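Local structure of phosphoribosylaminoimidazole-succinocarboxamide synthase (Pyrococcus horikoshii, 4O7Y) at residues P87-V92 against K175-K180; V91-V96 against E118-N123. The protein catalyses the ATP-dependent joining of L-aspartate to 5-amino-1-(5-phosphoribosyl)imidazole-4-carboxylate, forming SAICAR in de novo purine biosynthesis. One frame throughout, in Å; residues are numbered along the deposited sequence. Where two conformers were deposited one is given.

Interaction 1 (P87-V92 against K175-K180); sequences PLEVVV and KLEFGK. With C5P (cytidine-5'-monophosphate), chain B.
Lys175 meets Val91 as an antiparallel, non-hydrogen-bonded pair whose side chains share one face of the sheet with the bound cytidine monophosphate. Bends at chi2 (-89°) and chi3 curl the lysine chain back over its own strand, laying its methylenes against the carboxylate-bearing chain of Glu89, with Lys175 CG 3.8 Å from Glu89 CB. The same curl sets Lys175 CE 3.4 Å from O2 of the cytosine and carries NZ back to Glu177 OE2, a 2.9 Å salt bridge; Asp190 gives NZ a second acidic partner. Leu176 supplies the main-chain bonding. Its N and O reach Val90 O and Val90 N respectively, the latter bond 2.8 Å long and nearly straight (169° at the hydrogen), as in a regular hydrogen-bonded pair. One residue on, Glu177 lies alongside Glu89, the two chains pointing the same way and their carboxylate planes nearly parallel, 6° apart. Glu177 OE2 stands 4.1 Å from Glu89 OE1, and Glu177 CG packs on Leu88 O. At Phe178 a water takes the place of a direct bond between the two segments: it accepts from Phe178 N, 2.8 Å from it, and lies where it can donate to Leu88 O. The phenyl ring drops to the other face, where Val90 CG2 comes in at its edge, 3.9 Å from CE2, and helix 143-165 covers both through Ile149 and Ile152. The contact therefore has an apolar side against the helix and a charged side at the nucleotide. There Glu89 OE2 lies 2.6 Å from the cytosine N4, while the like charges of Glu89 and Glu177 are probably eased by Lys175, bonded to Glu177, and weakly by the more distant Lys122.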
loop_
_atom_site.group_PDB
_atom_site.type_symbol
_atom_site.label_atom_id
_atom_site.label_comp_id
_atom_site.label_asym_id
_atom_site.label_seq_id
_atom_site.Cartn_x
_atom_site.Cartn_y
_atom_site.Cartn_z
ATOM N N PRO A 87 0.919 15.547 -3.477
ATOM C CA PRO A 87 2.104 14.745 -3.775
ATOM C C PRO A 87 1.750 13.264 -3.998
ATOM O O PRO A 87 2.282 12.385 -3.313
ATOM C CB PRO A 87 2.958 14.934 -2.512
ATOM C CG PRO A 87 1.944 15.030 -1.423
ATOM C CD PRO A 87 0.727 15.723 -2.016
ATOM N N LEU A 88 0.890 12.999 -4.979
ATOM C CA LEU A 88 0.369 11.657 -5.255
ATOM C C LEU A 88 0.489 11.300 -6.701
ATOM O O LEU A 88 0.359 12.149 -7.596
ATOM C CB LEU A 88 -1.129 11.557 -4.904
ATOM C CG LEU A 88 -1.521 11.811 -3.429
ATOM C CD1 LEU A 88 -3.051 11.911 -3.301
ATOM C CD2 LEU A 88 -0.959 10.746 -2.505
ATOM N N GLU A 89 0.695 10.009 -6.930
ATOM C CA GLU A 89 0.422 9.428 -8.220
ATOM C C GLU A 89 -0.697 8.442 -7.980
ATOM O O GLU A 89 -0.618 7.594 -7.069
ATOM C CB GLU A 89 1.678 8.782 -8.781
ATOM C CG GLU A 89 2.707 9.864 -9.128
ATOM C CD GLU A 89 3.977 9.304 -9.716
ATOM O OE1 GLU A 89 4.997 10.013 -9.742
ATOM O OE2 GLU A 89 3.953 8.141 -10.162
ATOM N N VAL A 90 -1.783 8.621 -8.729
ATOM C CA VAL A 90 -3.009 7.854 -8.499
ATOM C C VAL A 90 -3.147 6.901 -9.667
ATOM O O VAL A 90 -3.264 7.329 -10.817
ATOM C CB VAL A 90 -4.257 8.765 -8.351
ATOM C CG1 VAL A 90 -5.495 7.921 -8.072
ATOM C CG2 VAL A 90 -4.053 9.788 -7.223
ATOM N N VAL A 91 -3.063 5.602 -9.385
ATOM C CA VAL A 91 -2.995 4.605 -10.449
ATOM C C VAL A 91 -4.297 3.779 -10.464
ATOM O O VAL A 91 -4.699 3.232 -9.434
ATOM C CB VAL A 91 -1.762 3.678 -10.270
ATOM C CG1 VAL A 91 -1.787 2.502 -11.250
ATOM C CG2 VAL A 91 -0.450 4.456 -10.427
ATOM N N VAL A 92 -4.937 3.696 -11.622
ATOM C CA VAL A 92 -6.168 2.910 -11.793
ATOM C C VAL A 92 -5.809 1.741 -12.711
ATOM O O VAL A 92 -5.172 1.952 -13.731
ATOM C CB VAL A 92 -7.299 3.741 -12.438
ATOM C CG1 VAL A 92 -8.588 2.937 -12.514
ATOM C CG2 VAL A 92 -7.526 5.021 -11.663
ATOM N N LYS A 175 -1.908 6.338 -14.899
ATOM C CA LYS A 175 -1.556 7.142 -13.742
ATOM C C LYS A 175 -2.099 8.567 -13.939
ATOM O O LYS A 175 -1.952 9.168 -15.031
ATOM C CB LYS A 175 -0.039 7.187 -13.556
ATOM C CG LYS A 175 0.444 7.972 -12.321
ATOM C CD LYS A 175 0.666 9.467 -12.622
ATOM C CE LYS A 175 1.896 9.712 -13.524
ATOM N NZ LYS A 175 1.969 11.158 -13.946
ATOM N N LEU A 176 -2.671 9.096 -12.854
ATOM C CA LEU A 176 -3.163 10.451 -12.762
ATOM C C LEU A 176 -2.491 11.236 -11.633
ATOM O O LEU A 176 -1.991 10.655 -10.640
ATOM C CB LEU A 176 -4.682 10.455 -12.477
ATOM C CG LEU A 176 -5.622 9.833 -13.517
ATOM C CD1 LEU A 176 -7.063 9.982 -13.017
ATOM C CD2 LEU A 176 -5.460 10.450 -14.916
ATOM N N GLU A 177 -2.513 12.564 -11.780
ATOM C CA GLU A 177 -2.076 13.472 -10.712
ATOM C C GLU A 177 -3.101 14.586 -10.547
ATOM O O GLU A 177 -3.868 14.906 -11.477
ATOM C CB GLU A 177 -0.685 14.041 -10.988
ATOM C CG GLU A 177 0.396 12.976 -11.215
ATOM C CD GLU A 177 1.807 13.551 -11.231
ATOM O OE1 GLU A 177 2.032 14.691 -10.788
ATOM O OE2 GLU A 177 2.705 12.842 -11.660
ATOM N N PHE A 178 -3.142 15.166 -9.357
ATOM C CA PHE A 178 -4.210 16.088 -9.010
ATOM C C PHE A 178 -3.620 17.238 -8.222
ATOM O O PHE A 178 -2.586 17.084 -7.566
ATOM C CB PHE A 178 -5.268 15.417 -8.111
ATOM C CG PHE A 178 -6.073 14.336 -8.787
ATOM C CD1 PHE A 178 -7.300 14.642 -9.397
ATOM C CD2 PHE A 178 -5.608 13.008 -8.814
ATOM C CE1 PHE A 178 -8.069 13.661 -10.007
ATOM C CE2 PHE A 178 -6.364 12.022 -9.444
ATOM C CZ PHE A 178 -7.596 12.347 -10.043
ATOM N N GLY A 179 -4.330 18.368 -8.236
ATOM C CA GLY A 179 -4.066 19.447 -7.299
ATOM C C GLY A 179 -5.344 20.182 -6.924
ATOM O O GLY A 179 -6.442 19.867 -7.422
ATOM N N LYS A 180 -5.200 21.172 -6.053
ATOM C CA LYS A 180 -6.326 21.994 -5.640
ATOM C C LYS A 180 -6.237 23.389 -6.231
ATOM O O LYS A 180 -5.168 23.991 -6.216
ATOM C CB LYS A 180 -6.377 22.097 -4.126
ATOM C CG LYS A 180 -7.457 21.257 -3.503
ATOM C CD LYS A 180 -7.781 21.748 -2.096
ATOM C CE LYS A 180 -6.765 21.266 -1.081
ATOM N NZ LYS A 180 -7.481 20.945 0.197
HETATM O O3P C5P B . 2.890 0.506 -11.214
HETATM P P C5P B . 3.329 0.285 -12.665
HETATM O O1P C5P B . 4.784 0.557 -12.913
HETATM O O2P C5P B . 2.828 -1.034 -13.210
HETATM O "O5'" C5P B . 2.623 1.380 -13.559
HETATM C "C5'" C5P B . 1.181 1.561 -13.520
HETATM C "C4'" C5P B . 0.727 2.565 -14.592
HETATM O "O4'" C5P B . 1.014 3.879 -14.110
HETATM C "C3'" C5P B . 1.459 2.458 -15.945
HETATM O "O3'" C5P B . 0.571 2.865 -16.994
HETATM C "C2'" C5P B . 2.588 3.459 -15.862
HETATM O "O2'" C5P B . 2.941 3.973 -17.158
HETATM C "C1'" C5P B . 1.965 4.529 -14.975
HETATM N N1 C5P B . 2.959 5.253 -14.169
HETATM C C2 C5P B . 3.347 6.583 -14.536
HETATM N N3 C5P B . 4.265 7.253 -13.789
HETATM C C4 C5P B . 4.802 6.662 -12.696
HETATM C C5 C5P B . 4.455 5.354 -12.322
HETATM C C6 C5P B . 3.513 4.659 -13.078
HETATM O O2 C5P B . 2.844 7.136 -15.535
HETATM N N4 C5P B . 5.713 7.335 -11.955
HETATM O O HOH W 1 -1.372 14.308 -7.320
#

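Interaction 2 (V91-V96 against E118-N123); sequences VVRNVV and ELYYKN. With C5P (cytidine-5'-monophosphate), chain B.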
loop_
_atom_site.group_PDB
_atom_site.type_symbol
_atom_site.label_atom_id
_atom_site.label_comp_id
_atom_site.label_asym_id
_atom_site.label_seq_id
_atom_site.Cartn_x
_atom_site.Cartn_y
_atom_site.Cartn_z
ATOM N N VAL A 91 -3.063 5.602 -9.385
ATOM C CA VAL A 91 -2.995 4.605 -10.449
ATOM C C VAL A 91 -4.297 3.779 -10.464
ATOM O O VAL A 91 -4.699 3.232 -9.434
ATOM C CB VAL A 91 -1.762 3.678 -10.270
ATOM C CG1 VAL A 91 -1.787 2.502 -11.250
ATOM C CG2 VAL A 91 -0.450 4.456 -10.427
ATOM N N VAL A 92 -4.937 3.696 -11.622
ATOM C CA VAL A 92 -6.168 2.910 -11.793
ATOM C C VAL A 92 -5.809 1.741 -12.711
ATOM O O VAL A 92 -5.172 1.952 -13.731
ATOM C CB VAL A 92 -7.299 3.741 -12.438
ATOM C CG1 VAL A 92 -8.588 2.937 -12.514
ATOM C CG2 VAL A 92 -7.526 5.021 -11.663
ATOM N N ARG A 93 -6.209 0.524 -12.330
ATOM C CA ARG A 93 -5.831 -0.683 -13.068
ATOM C C ARG A 93 -7.073 -1.539 -13.399
ATOM O O ARG A 93 -7.884 -1.831 -12.524
ATOM C CB ARG A 93 -4.790 -1.475 -12.259
ATOM C CG ARG A 93 -3.876 -0.579 -11.412
ATOM C CD ARG A 93 -2.744 -1.322 -10.710
ATOM N NE ARG A 93 -1.746 -1.750 -11.674
ATOM C CZ ARG A 93 -0.471 -1.366 -11.719
ATOM N NH1 ARG A 93 0.063 -0.543 -10.810
ATOM N NH2 ARG A 93 0.292 -1.860 -12.689
ATOM N N ASN A 94 -7.228 -1.890 -14.677
ATOM C CA ASN A 94 -8.322 -2.755 -15.165
ATOM C C ASN A 94 -7.852 -4.169 -15.484
ATOM O O ASN A 94 -8.605 -5.142 -15.301
ATOM C CB ASN A 94 -8.976 -2.143 -16.397
ATOM C CG ASN A 94 -9.512 -0.747 -16.118
ATOM O OD1 ASN A 94 -10.335 -0.557 -15.199
ATOM N ND2 ASN A 94 -9.023 0.238 -16.862
ATOM N N VAL A 95 -6.594 -4.264 -15.908
ATOM C CA VAL A 95 -5.993 -5.506 -16.381
ATOM C C VAL A 95 -4.622 -5.640 -15.704
ATOM O O VAL A 95 -3.915 -4.634 -15.585
ATOM C CB VAL A 95 -5.840 -5.427 -17.911
ATOM C CG1 VAL A 95 -4.995 -6.578 -18.447
ATOM C CG2 VAL A 95 -7.224 -5.393 -18.574
ATOM N N VAL A 96 -4.276 -6.836 -15.213
ATOM C CA VAL A 96 -2.980 -7.052 -14.541
ATOM C C VAL A 96 -1.783 -6.827 -15.492
ATOM O O VAL A 96 -1.695 -7.385 -16.626
ATOM C CB VAL A 96 -2.902 -8.433 -13.814
ATOM C CG1 VAL A 96 -1.540 -8.668 -13.222
ATOM C CG2 VAL A 96 -3.926 -8.502 -12.688
ATOM N N GLU A 118 -4.622 2.586 -6.827
ATOM C CA GLU A 118 -3.460 2.568 -5.938
ATOM C C GLU A 118 -2.940 3.986 -5.761
ATOM O O GLU A 118 -2.908 4.768 -6.725
ATOM C CB GLU A 118 -2.328 1.684 -6.475
ATOM C CG GLU A 118 -2.681 0.213 -6.688
ATOM C CD GLU A 118 -1.584 -0.568 -7.412
ATOM O OE1 GLU A 118 -0.761 0.044 -8.125
ATOM O OE2 GLU A 118 -1.543 -1.811 -7.285
ATOM N N LEU A 119 -2.568 4.320 -4.519
ATOM C CA LEU A 119 -1.961 5.622 -4.207
ATOM C C LEU A 119 -0.476 5.439 -4.005
ATOM O O LEU A 119 -0.090 4.539 -3.263
ATOM C CB LEU A 119 -2.551 6.202 -2.923
ATOM C CG LEU A 119 -4.090 6.277 -2.961
ATOM C CD1 LEU A 119 -4.676 6.614 -1.594
ATOM C CD2 LEU A 119 -4.527 7.284 -4.033
ATOM N N TYR A 120 0.323 6.310 -4.643
ATOM C CA TYR A 120 1.787 6.317 -4.523
ATOM C C TYR A 120 2.208 7.702 -4.032
ATOM O O TYR A 120 1.731 8.711 -4.520
ATOM C CB TYR A 120 2.497 5.999 -5.846
ATOM C CG TYR A 120 2.294 4.570 -6.268
ATOM C CD1 TYR A 120 3.200 3.576 -5.897
ATOM C CD2 TYR A 120 1.163 4.206 -7.000
ATOM C CE1 TYR A 120 2.987 2.237 -6.243
ATOM C CE2 TYR A 120 0.951 2.883 -7.373
ATOM C CZ TYR A 120 1.870 1.903 -6.992
ATOM O OH TYR A 120 1.636 0.587 -7.349
ATOM N N TYR A 121 3.066 7.725 -3.033
ATOM C CA TYR A 121 3.562 8.969 -2.504
ATOM C C TYR A 121 4.687 9.484 -3.431
ATOM O O TYR A 121 5.715 8.829 -3.595
ATOM C CB TYR A 121 4.035 8.748 -1.071
ATOM C CG TYR A 121 4.775 9.918 -0.449
ATOM C CD1 TYR A 121 4.445 11.249 -0.767
ATOM C CD2 TYR A 121 5.788 9.690 0.472
ATOM C CE1 TYR A 121 5.116 12.317 -0.185
ATOM C CE2 TYR A 121 6.468 10.747 1.050
ATOM C CZ TYR A 121 6.135 12.049 0.711
ATOM O OH TYR A 121 6.824 13.070 1.286
ATOM N N LYS A 122 4.457 10.624 -4.076
ATOM C CA LYS A 122 5.491 11.239 -4.920
ATOM C C LYS A 122 6.649 11.735 -4.081
ATOM O O LYS A 122 6.541 12.766 -3.413
ATOM C CB LYS A 122 4.912 12.392 -5.719
ATOM C CG LYS A 122 4.539 12.017 -7.121
ATOM C CD LYS A 122 3.854 13.180 -7.827
ATOM C CE LYS A 122 4.848 14.237 -8.221
ATOM N NZ LYS A 122 5.676 13.757 -9.355
ATOM N N ASN A 123 7.750 10.988 -4.098
ATOM C CA ASN A 123 8.918 11.298 -3.284
ATOM C C ASN A 123 10.133 10.585 -3.845
ATOM O O ASN A 123 10.276 9.377 -3.677
ATOM C CB ASN A 123 8.688 10.841 -1.843
ATOM C CG ASN A 123 9.778 11.309 -0.897
ATOM O OD1 ASN A 123 10.938 10.940 -1.029
ATOM N ND2 ASN A 123 9.397 12.108 0.081
HETATM O O3P C5P B . 2.890 0.506 -11.214
HETATM P P C5P B . 3.329 0.285 -12.665
HETATM O O1P C5P B . 4.784 0.557 -12.913
HETATM O O2P C5P B . 2.828 -1.034 -13.210
HETATM O "O5'" C5P B . 2.623 1.380 -13.559
HETATM C "C5'" C5P B . 1.181 1.561 -13.520
HETATM C "C4'" C5P B . 0.727 2.565 -14.592
HETATM O "O4'" C5P B . 1.014 3.879 -14.110
HETATM C "C3'" C5P B . 1.459 2.458 -15.945
HETATM O "O3'" C5P B . 0.571 2.865 -16.994
HETATM C "C2'" C5P B . 2.588 3.459 -15.862
HETATM O "O2'" C5P B . 2.941 3.973 -17.158
HETATM C "C1'" C5P B . 1.965 4.529 -14.975
HETATM N N1 C5P B . 2.959 5.253 -14.169
HETATM C C2 C5P B . 3.347 6.583 -14.536
HETATM N N3 C5P B . 4.265 7.253 -13.789
HETATM C C4 C5P B . 4.802 6.662 -12.696
HETATM C C5 C5P B . 4.455 5.354 -12.322
HETATM C C6 C5P B . 3.513 4.659 -13.078
HETATM O O2 C5P B . 2.844 7.136 -15.535
HETATM N N4 C5P B . 5.713 7.335 -11.955
#
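Arg93 and Glu118 are brought together by contrasting torsions: the arginine chain turns sharply at chi3 (71°), in the conformer described here, whereas Glu118, with CG beside its backbone N (chi1 -60°), stays extended. Their side chains consequently meet at Glu118 OE1, where Arg93 NH1 forms a salt bridge of 2.9 Å. Guanidinium and carboxylate planes 59° apart exclude a flat two-bonded pairing, and of the two carboxylate oxygens OE1 alone is within bonding distance of NH1. Tyr120 OH donates to the same Glu118 OE1 at 2.6 Å, from the opposite face of the carboxylate; one oxygen is thus gripped from above and below. Arg93 CD also lies close to it, 3.5 Å from OE1. Arg93 NH1 also bonds O3P of the nucleotide phosphate (3.0 Å), and NH2 bonds O2P (2.7 Å), both nearly straight. These arms project from neighbouring antiparallel strands, 84-93 and 111-121, in the antiparallel sheet of this SAICAR synthetase that also holds strand 169-180. Val91 and Glu118 form a hydrogen-bonded pair there, Val91 N lying 2.8 Å from Glu118 O, with the return bond from Glu118 N to Val91 O. Beyond that pair Val91 CG2 rests obliquely on the Tyr120 ring, 3.7 Å from CE2. With an alanine at Glu118, Arg93 NH1 would lose its carboxylate partner and the Tyr120 hydroxyl its acceptor, and the guanidinium would probably be held less firmly, by the phosphate alone among its close partners. Ser99, Asp173, Arg198 and Arg214 also hydrogen-bond the nucleotide. Glu118 also packs against His135 of the second subunit, which places the arginine's second-shell partner close to the dimer interface.

Strand 84-93 is common to both contacts: strand 169-180 pairs along one of its edges in interaction 1 and strand 111-121 along the other in interaction 2, and the centres of the two lie about 9 Å apart. Val91 belongs to both, its backbone bonded to Glu118 and its side chain on the nucleotide face, with CG1 3.9 Å from C5' of the ligand. The two contacts are joined beyond the Val91-Glu118 pair by probable hydrogen bonds of 2.9 Å from Tyr120 N to Glu89 O and from Lys122 N to Pro87 O. Interaction 1 borders the base and interaction 2 the phosphate, an arrangement consistent with a phosphoribosyl-substrate pocket.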